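Local atomic coordinates of DNA-dependent metalloprotease WSS1 homolog 2 (Schizosaccharomyces pombe, PDB entry 5JIG), a protein that is a zinc metalloprotease that probably cleaves DNA-bound proteins to repair DNA-protein crosslinks, with DNA bringing enzyme and substrate together. Residues Asn7-Leu12 with Arg19-Leu24; His40-Pro45 with His97-Asn102; Leu47-Pro52 with Arg76-Arg81. All coordinates share one frame; numbering follows the deposited sequence.

Contact 1. Residues Asn7-Leu12 with Arg19-Leu24; sequences NELVVL and RALRYL
Leu9 and Val11, on and just past an edge strand of the WLM domain sheet, pack against Ala20, Leu21 and Leu24 at the start of a beta-alpha-alpha-beta connection, in which helix 17-29 and a second helix link strand 6-10 to its parallel neighbour 44-50. The axes of strand 8-10 and helix 19-24 approach to 8.7 Å and run roughly antiparallel at 146°, as expected when a chain leaves a strand and doubles back over the sheet. No hydrogen bond joins the two segments; the 293 Å² buried between them is held by apolar contact. Val11 makes its contact through CG1. With CG1 anti to its own carbonyl carbon (chi1 -65°), that methyl meets the helix surface, 3.6 Å from Leu21 N and 3.9 Å from Ala20 CB, so it presses on the backbone as well as on side chains. Leu9 works one turn further along the helix: its CD1 rests 4.0 Å from Leu24 CB, the two side chains sliding past each other in opposite directions. Leu21 comes in from the flank. Its CG lies anti to the backbone N (chi1 180°), and from there the branch CD1 reaches to 4.0 Å from Leu9 CB. Val10 turns its side chain away from the helix and onto Leu46 and Ser48 of strand 44-50, while Leu9 also touches the side chains of Glu25 and Arg28 on the same helix. Buried Leu24 turns CD1 toward the strand, 3.8 Å from Val11 CG1 and 3.3 Å from the carbonyl oxygen Val10 O.

Contact 2. Residues His40-Pro45 with His97-Asn102; sequences HRWTVP and HELTHN. With NI (nickel (II) ion), chain B.
Trp42 lays one face of its indole over the turn of helix 88-100 that carries Leu99, and over Asn102. The two partners divide that face. Asn102 CG is anti to its carbonyl carbon (chi1 -71°), and the amide beyond it stands over the pyrrole half: ND2 is 3.4 Å from Trp42 CG, and CB sits 4.0 Å from the centroid of the five-membered ring, 26° off its normal, a CH-pi contact. Ring and amide planes are 85° apart, so the amide stands upright on the indole. Its outer end is fixed by Asn66, whose ND2 bonds to Asn102 OD1 and thereby leaves the amino group as the part facing the ring. Leu99 takes the benzo half, with CB 3.8 Å from Trp42 CZ3 and the carbonyl Leu99 O 3.6 Å from Trp42 CH2; the same oxygen accepts a hydrogen bond from Asn102 N. This turn belongs to the HExxH zinc-protease motif, in which Glu98 is the predicted active-site residue. His97 NE2 and His101 NE2 each bind the nickel ion at 2.1 Å, at the site that takes the catalytic zinc, with His107 as a further ligand. His101 points away from the 40-45 segment, whereas Asn102 points toward it. Against the opposite indole face lies His40 CB, over the ring centre. Val44 CG2 reaches Leu99 CD2 at 4.2 Å.

Contact 3. Residues Leu47-Pro52 with Arg76-Arg81; sequences LSEMDP and RLRTDR
Glu49 and Arg78 form a salt bridge in which Arg78 NE donates to Glu49 OE1 at 2.8 Å, using the syn lone pair of the carboxylate. The acceptor lies in the guanidinium plane, and the two flat groups are nearly coplanar, 18° apart, although the N-H···O angle of 136° shows a bent bond. Two waters widen the link. Water 4 donates to Glu49 OE2 and accepts from Arg78 NH1, both at 2.7 Å, while water 3 donates to OE1 and to Met50 O and accepts from Leu77 N, tying the carboxylate to both backbones. Beside this polar centre, Leu77 CD1 packs on Glu49 CG at 4.0 Å, and the ring of Pro52 lies alongside Arg78, with CB 4.1 Å from Arg78 CB. The CA atoms of Met50 and Arg76 are 4.5 Å apart, and Met50 CB touches Arg76 N at 3.5 Å. The second shell sets the groups in place. Arg78 is extended from CG to NE (chi3 -177°), and its far end is bonded by Pro15 O at NH1 and weakly by Tyr82 O at NH2; Leu12 N bonds to Glu49 OE2. Leu77 leans on Tyr23 and Leu24 of helix 17-29. An alanine at Glu49 would probably leave Arg78 NE and the Leu12 amide without their carboxylate partner, and cost water 4 its bridge to Arg78 and water 3 one of its three partners. With a guanidinium, a backbone amide and two waters donating to it, the buried carboxylate is likely to stay ionised, joining strand 44-50 to the loop after strand 72-76.

In the fold
From the N terminus, contact 1 closes first: only six residues separate segments 7-12 and 19-24, a short local loop. After the second helix the chain enters 40-45, opening contact 2, which stays open for 51 residues until the metal-binding helix 88-100 arrives. Contact 3 is nested within that span, joining 47-52 to 76-81 across 23 intervening residues that include strands 64-67 and 72-76. Contacts 2 and 3 share strand 44-50 but sit about 19 Å apart, centre to centre, on opposite sides of the chain's centre. That strand also pairs with 6-10, where Asn7 N meets Val44 O and Glu8 O meets Leu47 N, binding contact 1 to both others through the sheet.

Contact 1. Residues Asn7-Leu12 with Arg19-Leu24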
loop_
_atom_site.group_PDB
_atom_site.type_symbol
_atom_site.label_atom_id
_atom_site.label_comp_id
_atom_site.label_asym_id
_atom_site.label_seq_id
_atom_site.Cartn_x
_atom_site.Cartn_y
_atom_site.Cartn_z
ATOM N N ASN A 7 3.108 2.118 10.641
ATOM C CA ASN A 7 3.944 2.116 11.816
ATOM C C ASN A 7 4.934 0.956 11.881
ATOM O O ASN A 7 5.974 1.104 12.498
ATOM C CB ASN A 7 3.099 2.128 13.092
ATOM C CG ASN A 7 2.383 3.430 13.314
ATOM O OD1 ASN A 7 2.780 4.469 12.810
ATOM N ND2 ASN A 7 1.283 3.353 14.078
ATOM N N GLU A 8 4.601 -0.166 11.263
ATOM C CA GLU A 8 5.435 -1.348 11.252
ATOM C C GLU A 8 5.265 -2.053 9.930
ATOM O O GLU A 8 4.186 -2.071 9.353
ATOM C CB GLU A 8 5.042 -2.302 12.393
ATOM C CG GLU A 8 5.942 -3.504 12.499
ATOM C CD GLU A 8 5.647 -4.429 13.674
ATOM O OE1 GLU A 8 6.284 -5.478 13.787
ATOM O OE2 GLU A 8 4.720 -4.145 14.472
ATOM N N LEU A 9 6.384 -2.600 9.443
ATOM C CA LEU A 9 6.470 -3.389 8.224
ATOM C C LEU A 9 6.772 -4.823 8.605
ATOM O O LEU A 9 7.623 -5.083 9.456
ATOM C CB LEU A 9 7.570 -2.864 7.309
ATOM C CG LEU A 9 7.515 -1.382 6.999
ATOM C CD1 LEU A 9 8.646 -1.045 6.090
ATOM C CD2 LEU A 9 6.185 -0.966 6.392
ATOM N N VAL A 10 6.150 -5.768 7.906
ATOM C CA VAL A 10 6.396 -7.206 8.102
ATOM C C VAL A 10 6.514 -7.898 6.767
ATOM O O VAL A 10 5.701 -7.653 5.885
ATOM C CB VAL A 10 5.282 -7.875 8.948
ATOM C CG1 VAL A 10 5.351 -9.412 8.909
ATOM C CG2 VAL A 10 5.385 -7.456 10.416
ATOM N N VAL A 11 7.532 -8.748 6.626
ATOM C CA VAL A 11 7.712 -9.550 5.429
ATOM C C VAL A 11 7.725 -11.008 5.818
ATOM O O VAL A 11 7.907 -11.426 6.982
ATOM C CB VAL A 11 9.002 -9.188 4.673
ATOM C CG1 VAL A 11 8.893 -7.786 4.158
ATOM C CG2 VAL A 11 10.240 -9.418 5.536
ATOM N N LEU A 12 7.488 -11.843 4.796
ATOM C CA LEU A 12 7.436 -13.288 4.968
ATOM C C LEU A 12 8.797 -13.919 4.914
ATOM O O LEU A 12 9.767 -13.383 4.434
ATOM C CB LEU A 12 6.500 -13.830 3.946
ATOM C CG LEU A 12 5.082 -13.229 4.156
ATOM C CD1 LEU A 12 4.188 -13.804 3.175
ATOM C CD2 LEU A 12 4.448 -13.484 5.561
ATOM N N ARG A 19 14.904 -7.941 0.249
ATOM C CA ARG A 19 14.363 -7.272 -0.948
ATOM C C ARG A 19 12.865 -6.964 -0.779
ATOM O O ARG A 19 12.395 -5.875 -1.102
ATOM C CB ARG A 19 14.624 -8.101 -2.156
ATOM C CG ARG A 19 14.241 -7.473 -3.426
ATOM C CD ARG A 19 14.764 -8.357 -4.575
ATOM N NE ARG A 19 14.134 -7.988 -5.785
ATOM C CZ ARG A 19 14.104 -8.688 -6.918
ATOM N NH1 ARG A 19 13.392 -8.154 -7.899
ATOM N NH2 ARG A 19 14.705 -9.916 -7.060
ATOM N N ALA A 20 12.100 -7.908 -0.231
ATOM C CA ALA A 20 10.694 -7.656 0.067
ATOM C C ALA A 20 10.588 -6.509 1.073
ATOM O O ALA A 20 9.689 -5.659 0.953
ATOM C CB ALA A 20 10.018 -8.887 0.630
ATOM N N LEU A 21 11.463 -6.472 2.073
ATOM C CA LEU A 21 11.417 -5.402 3.065
ATOM C C LEU A 21 11.745 -4.059 2.402
ATOM O O LEU A 21 11.077 -3.042 2.673
ATOM C CB LEU A 21 12.321 -5.710 4.248
ATOM C CG LEU A 21 12.340 -4.646 5.325
ATOM C CD1 LEU A 21 10.949 -4.329 5.869
ATOM C CD2 LEU A 21 13.293 -5.116 6.406
ATOM N N ARG A 22 12.787 -4.024 1.555
ATOM C CA ARG A 22 13.073 -2.800 0.851
ATOM C C ARG A 22 11.897 -2.325 0.004
ATOM O O ARG A 22 11.662 -1.116 -0.123
ATOM C CB ARG A 22 14.313 -2.994 -0.118
ATOM C CG ARG A 22 15.629 -3.126 0.546
ATOM C CD ARG A 22 16.748 -2.884 -0.509
ATOM N NE ARG A 22 16.860 -3.833 -1.641
ATOM C CZ ARG A 22 16.794 -3.524 -2.954
ATOM N NH1 ARG A 22 17.029 -4.465 -3.838
ATOM N NH2 ARG A 22 16.469 -2.307 -3.379
ATOM N N TYR A 23 11.131 -3.261 -0.546
ATOM C CA TYR A 23 9.949 -2.931 -1.324
ATOM C C TYR A 23 8.915 -2.230 -0.418
ATOM O O TYR A 23 8.364 -1.167 -0.776
ATOM C CB TYR A 23 9.382 -4.212 -1.933
ATOM C CG TYR A 23 8.534 -4.077 -3.182
ATOM C CD1 TYR A 23 8.629 -5.020 -4.178
ATOM C CD2 TYR A 23 7.627 -3.063 -3.361
ATOM C CE1 TYR A 23 7.860 -4.944 -5.320
ATOM C CE2 TYR A 23 6.845 -2.970 -4.497
ATOM C CZ TYR A 23 6.979 -3.902 -5.491
ATOM O OH TYR A 23 6.204 -3.752 -6.618
ATOM N N LEU A 24 8.620 -2.801 0.752
ATOM C CA LEU A 24 7.706 -2.156 1.675
ATOM C C LEU A 24 8.227 -0.783 2.135
ATOM O O LEU A 24 7.430 0.143 2.287
ATOM C CB LEU A 24 7.409 -3.033 2.896
ATOM C CG LEU A 24 6.634 -4.345 2.577
ATOM C CD1 LEU A 24 6.303 -5.022 3.902
ATOM C CD2 LEU A 24 5.369 -4.094 1.781
#

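Contact 2. Residues His40-Pro45 with His97-Asn102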
loop_
_atom_site.group_PDB
_atom_site.type_symbol
_atom_site.label_atom_id
_atom_site.label_comp_id
_atom_site.label_asym_id
_atom_site.label_seq_id
_atom_site.Cartn_x
_atom_site.Cartn_y
_atom_site.Cartn_z
ATOM N N HIS A 40 -5.450 12.623 3.806
ATOM C CA HIS A 40 -6.591 11.906 4.301
ATOM C C HIS A 40 -6.464 11.471 5.774
ATOM O O HIS A 40 -7.350 10.833 6.296
ATOM C CB HIS A 40 -6.997 10.740 3.390
ATOM C CG HIS A 40 -8.436 10.608 3.179
ATOM N ND1 HIS A 40 -9.304 10.472 4.223
ATOM C CD2 HIS A 40 -9.216 10.642 2.077
ATOM C CE1 HIS A 40 -10.555 10.381 3.782
ATOM N NE2 HIS A 40 -10.539 10.478 2.460
ATOM N N ARG A 41 -5.387 11.876 6.413
ATOM C CA ARG A 41 -5.145 11.625 7.858
ATOM C C ARG A 41 -5.263 10.146 8.207
ATOM O O ARG A 41 -5.998 9.764 9.087
ATOM C CB ARG A 41 -6.006 12.534 8.702
ATOM C CG ARG A 41 -5.674 13.969 8.540
ATOM C CD ARG A 41 -6.522 14.948 9.312
ATOM N NE ARG A 41 -6.635 14.640 10.705
ATOM C CZ ARG A 41 -7.713 14.154 11.331
ATOM N NH1 ARG A 41 -7.645 13.959 12.645
ATOM N NH2 ARG A 41 -8.840 13.830 10.677
ATOM N N TRP A 42 -4.483 9.316 7.520
ATOM C CA TRP A 42 -4.459 7.870 7.752
ATOM C C TRP A 42 -3.187 7.442 8.401
ATOM O O TRP A 42 -2.080 7.698 7.908
ATOM C CB TRP A 42 -4.600 7.146 6.420
ATOM C CG TRP A 42 -5.936 7.240 5.812
ATOM C CD1 TRP A 42 -7.114 7.354 6.459
ATOM C CD2 TRP A 42 -6.243 7.242 4.435
ATOM N NE1 TRP A 42 -8.164 7.403 5.549
ATOM C CE2 TRP A 42 -7.632 7.324 4.302
ATOM C CE3 TRP A 42 -5.456 7.199 3.264
ATOM C CZ2 TRP A 42 -8.270 7.375 3.038
ATOM C CZ3 TRP A 42 -6.096 7.266 2.040
ATOM C CH2 TRP A 42 -7.462 7.280 1.953
ATOM N N THR A 43 -3.346 6.745 9.560
ATOM C CA THR A 43 -2.295 6.001 10.210
ATOM C C THR A 43 -2.639 4.542 10.138
ATOM O O THR A 43 -3.754 4.139 10.512
ATOM C CB THR A 43 -2.135 6.407 11.668
ATOM O OG1 THR A 43 -1.853 7.816 11.786
ATOM C CG2 THR A 43 -1.121 5.547 12.352
ATOM N N VAL A 44 -1.762 3.737 9.577
ATOM C CA VAL A 44 -1.992 2.287 9.418
ATOM C C VAL A 44 -0.956 1.581 10.285
ATOM O O VAL A 44 0.253 1.662 10.045
ATOM C CB VAL A 44 -1.881 1.885 7.935
ATOM C CG1 VAL A 44 -1.935 0.379 7.783
ATOM C CG2 VAL A 44 -2.985 2.560 7.143
ATOM N N PRO A 45 -1.406 0.865 11.320
ATOM C CA PRO A 45 -0.419 0.264 12.228
ATOM C C PRO A 45 0.545 -0.726 11.582
ATOM O O PRO A 45 1.713 -0.792 11.976
ATOM C CB PRO A 45 -1.297 -0.426 13.293
ATOM C CG PRO A 45 -2.495 0.476 13.381
ATOM C CD PRO A 45 -2.755 0.907 11.939
ATOM N N HIS A 97 -5.636 1.338 -3.707
ATOM C CA HIS A 97 -6.899 0.646 -3.596
ATOM C C HIS A 97 -7.154 0.261 -2.132
ATOM O O HIS A 97 -8.244 0.541 -1.583
ATOM C CB HIS A 97 -6.868 -0.587 -4.520
ATOM C CG HIS A 97 -8.072 -1.446 -4.413
ATOM N ND1 HIS A 97 -8.899 -1.693 -5.489
ATOM C CD2 HIS A 97 -8.606 -2.164 -3.396
ATOM C CE1 HIS A 97 -9.851 -2.527 -5.096
ATOM N NE2 HIS A 97 -9.727 -2.823 -3.827
ATOM N N GLU A 98 -6.188 -0.388 -1.493
ATOM C CA GLU A 98 -6.390 -0.782 -0.109
ATOM C C GLU A 98 -6.599 0.422 0.811
ATOM O O GLU A 98 -7.464 0.356 1.704
ATOM C CB GLU A 98 -5.286 -1.678 0.419
ATOM C CG GLU A 98 -4.965 -2.916 -0.422
ATOM C CD GLU A 98 -6.056 -3.706 -0.911
ATOM O OE1 GLU A 98 -7.154 -3.660 -0.334
ATOM O OE2 GLU A 98 -5.790 -4.433 -1.914
ATOM N N LEU A 99 -5.877 1.488 0.623
ATOM C CA LEU A 99 -6.099 2.680 1.440
ATOM C C LEU A 99 -7.511 3.232 1.268
ATOM O O LEU A 99 -8.105 3.736 2.222
ATOM C CB LEU A 99 -5.071 3.746 1.108
ATOM C CG LEU A 99 -3.649 3.460 1.626
ATOM C CD1 LEU A 99 -2.678 4.428 0.999
ATOM C CD2 LEU A 99 -3.566 3.565 3.151
ATOM N N THR A 100 -8.057 3.157 0.043
ATOM C CA THR A 100 -9.401 3.620 -0.213
ATOM C C THR A 100 -10.410 2.888 0.651
ATOM O O THR A 100 -11.427 3.438 1.088
ATOM C CB THR A 100 -9.718 3.466 -1.726
ATOM O OG1 THR A 100 -8.777 4.160 -2.511
ATOM C CG2 THR A 100 -11.059 4.075 -2.062
ATOM N N HIS A 101 -10.156 1.606 0.940
ATOM C CA HIS A 101 -10.965 0.800 1.823
ATOM C C HIS A 101 -10.898 1.253 3.297
ATOM O O HIS A 101 -11.680 0.762 4.117
ATOM C CB HIS A 101 -10.608 -0.673 1.762
ATOM C CG HIS A 101 -11.078 -1.389 0.516
ATOM N ND1 HIS A 101 -12.394 -1.448 0.138
ATOM C CD2 HIS A 101 -10.404 -2.203 -0.326
ATOM C CE1 HIS A 101 -12.477 -2.241 -0.922
ATOM N NE2 HIS A 101 -11.302 -2.738 -1.227
ATOM N N ASN A 102 -10.047 2.205 3.649
ATOM C CA ASN A 102 -10.163 2.844 4.962
ATOM C C ASN A 102 -11.496 3.546 5.102
ATOM O O ASN A 102 -11.973 3.718 6.236
ATOM C CB ASN A 102 -9.052 3.816 5.215
ATOM C CG ASN A 102 -7.700 3.162 5.454
ATOM O OD1 ASN A 102 -7.593 1.952 5.616
ATOM N ND2 ASN A 102 -6.646 3.959 5.504
HETATM NI NI NI B . -10.832 -4.143 -2.678
HETATM O O HOH W 1 -11.699 -5.725 -1.536
HETATM O O HOH W 2 -10.144 -5.766 -3.949
#

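Contact 3. Residues Leu47-Pro52 with Arg76-Arg81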
loop_
_atom_site.group_PDB
_atom_site.type_symbol
_atom_site.label_atom_id
_atom_site.label_comp_id
_atom_site.label_asym_id
_atom_site.label_seq_id
_atom_site.Cartn_x
_atom_site.Cartn_y
_atom_site.Cartn_z
ATOM N N LEU A 47 1.778 -2.758 7.829
ATOM C CA LEU A 47 1.789 -3.030 6.396
ATOM C C LEU A 47 2.607 -4.303 6.240
ATOM O O LEU A 47 3.797 -4.357 6.645
ATOM C CB LEU A 47 2.448 -1.906 5.619
ATOM C CG LEU A 47 2.576 -2.093 4.109
ATOM C CD1 LEU A 47 1.199 -2.208 3.462
ATOM C CD2 LEU A 47 3.363 -0.966 3.492
ATOM N N SER A 48 2.012 -5.366 5.700
ATOM C CA SER A 48 2.661 -6.661 5.562
ATOM C C SER A 48 2.662 -7.128 4.119
ATOM O O SER A 48 1.805 -6.776 3.308
ATOM C CB SER A 48 1.971 -7.759 6.347
ATOM O OG SER A 48 1.933 -7.504 7.777
ATOM N N GLU A 49 3.613 -8.002 3.853
ATOM C CA GLU A 49 3.609 -8.790 2.617
ATOM C C GLU A 49 2.620 -9.900 2.732
ATOM O O GLU A 49 2.608 -10.678 3.691
ATOM C CB GLU A 49 5.014 -9.397 2.474
ATOM C CG GLU A 49 5.127 -10.239 1.230
ATOM C CD GLU A 49 6.489 -10.906 1.053
ATOM O OE1 GLU A 49 6.719 -11.403 -0.057
ATOM O OE2 GLU A 49 7.276 -10.894 2.035
ATOM N N MET A 50 1.747 -9.996 1.718
ATOM C CA MET A 50 0.750 -10.982 1.576
ATOM C C MET A 50 1.411 -12.264 1.031
ATOM O O MET A 50 2.263 -12.230 0.135
ATOM C CB MET A 50 -0.317 -10.511 0.606
ATOM C CG MET A 50 -1.594 -11.240 0.502
ATOM S SD MET A 50 -2.718 -10.300 -0.596
ATOM C CE MET A 50 -4.019 -11.537 -0.748
ATOM N N ASP A 51 0.979 -13.408 1.517
ATOM C CA ASP A 51 1.556 -14.673 1.067
ATOM C C ASP A 51 1.303 -14.794 -0.439
ATOM O O ASP A 51 0.175 -14.572 -0.899
ATOM C CB ASP A 51 1.042 -15.777 1.927
ATOM C CG ASP A 51 1.789 -17.147 1.680
ATOM O OD1 ASP A 51 1.199 -18.157 2.034
ATOM O OD2 ASP A 51 2.864 -17.283 1.131
ATOM N N PRO A 52 2.308 -15.217 -1.249
ATOM C CA PRO A 52 2.008 -15.418 -2.672
ATOM C C PRO A 52 1.337 -16.771 -2.910
ATOM O O PRO A 52 1.460 -17.704 -2.045
ATOM C CB PRO A 52 3.375 -15.402 -3.321
ATOM C CG PRO A 52 4.335 -15.745 -2.271
ATOM C CD PRO A 52 3.744 -15.166 -1.003
ATOM N N ARG A 76 0.475 -8.279 -1.985
ATOM C CA ARG A 76 1.230 -9.339 -2.615
ATOM C C ARG A 76 2.386 -8.689 -3.380
ATOM O O ARG A 76 2.150 -7.864 -4.278
ATOM C CB ARG A 76 0.355 -10.196 -3.520
ATOM C CG ARG A 76 1.094 -11.383 -4.084
ATOM C CD ARG A 76 0.483 -11.963 -5.309
ATOM N NE ARG A 76 -0.863 -12.400 -5.040
ATOM C CZ ARG A 76 -1.321 -13.629 -5.064
ATOM N NH1 ARG A 76 -2.560 -13.803 -4.671
ATOM N NH2 ARG A 76 -0.578 -14.637 -5.574
ATOM N N LEU A 77 3.615 -8.951 -2.958
ATOM C CA LEU A 77 4.793 -8.365 -3.595
ATOM C C LEU A 77 5.365 -9.294 -4.651
ATOM O O LEU A 77 6.063 -8.810 -5.562
ATOM C CB LEU A 77 5.846 -8.083 -2.552
ATOM C CG LEU A 77 5.429 -7.128 -1.443
ATOM C CD1 LEU A 77 6.613 -6.982 -0.466
ATOM C CD2 LEU A 77 4.988 -5.762 -1.976
ATOM N N ARG A 78 5.159 -10.610 -4.493
ATOM C CA ARG A 78 5.888 -11.614 -5.231
ATOM C C ARG A 78 5.072 -12.226 -6.313
ATOM O O ARG A 78 3.830 -12.306 -6.234
ATOM C CB ARG A 78 6.371 -12.718 -4.267
ATOM C CG ARG A 78 7.430 -12.250 -3.293
ATOM C CD ARG A 78 7.771 -13.325 -2.282
ATOM N NE ARG A 78 8.720 -12.905 -1.296
ATOM C CZ ARG A 78 10.052 -13.122 -1.339
ATOM N NH1 ARG A 78 10.823 -12.698 -0.377
ATOM N NH2 ARG A 78 10.560 -13.786 -2.389
ATOM N N THR A 79 5.743 -12.651 -7.371
ATOM C CA THR A 79 5.160 -13.445 -8.442
ATOM C C THR A 79 5.516 -14.926 -8.358
ATOM O O THR A 79 4.974 -15.725 -9.141
ATOM C CB THR A 79 5.622 -12.939 -9.832
ATOM O OG1 THR A 79 7.045 -13.023 -9.860
ATOM C CG2 THR A 79 5.228 -11.506 -10.078
ATOM N N ASP A 80 6.421 -15.308 -7.517
ATOM C CA ASP A 80 6.845 -16.700 -7.247
ATOM C C ASP A 80 7.437 -16.750 -5.862
ATOM O O ASP A 80 7.385 -15.749 -5.139
ATOM C CB ASP A 80 7.815 -17.203 -8.376
ATOM C CG ASP A 80 9.065 -16.399 -8.465
ATOM O OD1 ASP A 80 9.443 -16.065 -9.631
ATOM O OD2 ASP A 80 9.693 -16.096 -7.445
ATOM N N ARG A 81 8.012 -17.859 -5.448
ATOM C CA ARG A 81 8.512 -18.047 -4.099
ATOM C C ARG A 81 9.994 -18.026 -4.030
ATOM O O ARG A 81 10.580 -18.537 -3.036
ATOM C CB ARG A 81 7.893 -19.309 -3.467
ATOM C CG ARG A 81 6.493 -19.090 -3.051
ATOM C CD ARG A 81 5.767 -20.348 -2.752
ATOM N NE ARG A 81 5.584 -21.041 -4.020
ATOM C CZ ARG A 81 4.965 -22.191 -4.205
ATOM N NH1 ARG A 81 4.856 -22.680 -5.439
ATOM N NH2 ARG A 81 4.492 -22.883 -3.172
HETATM O O HOH W 3 4.430 -11.492 -1.648
HETATM O O HOH W 4 9.728 -11.964 2.036
#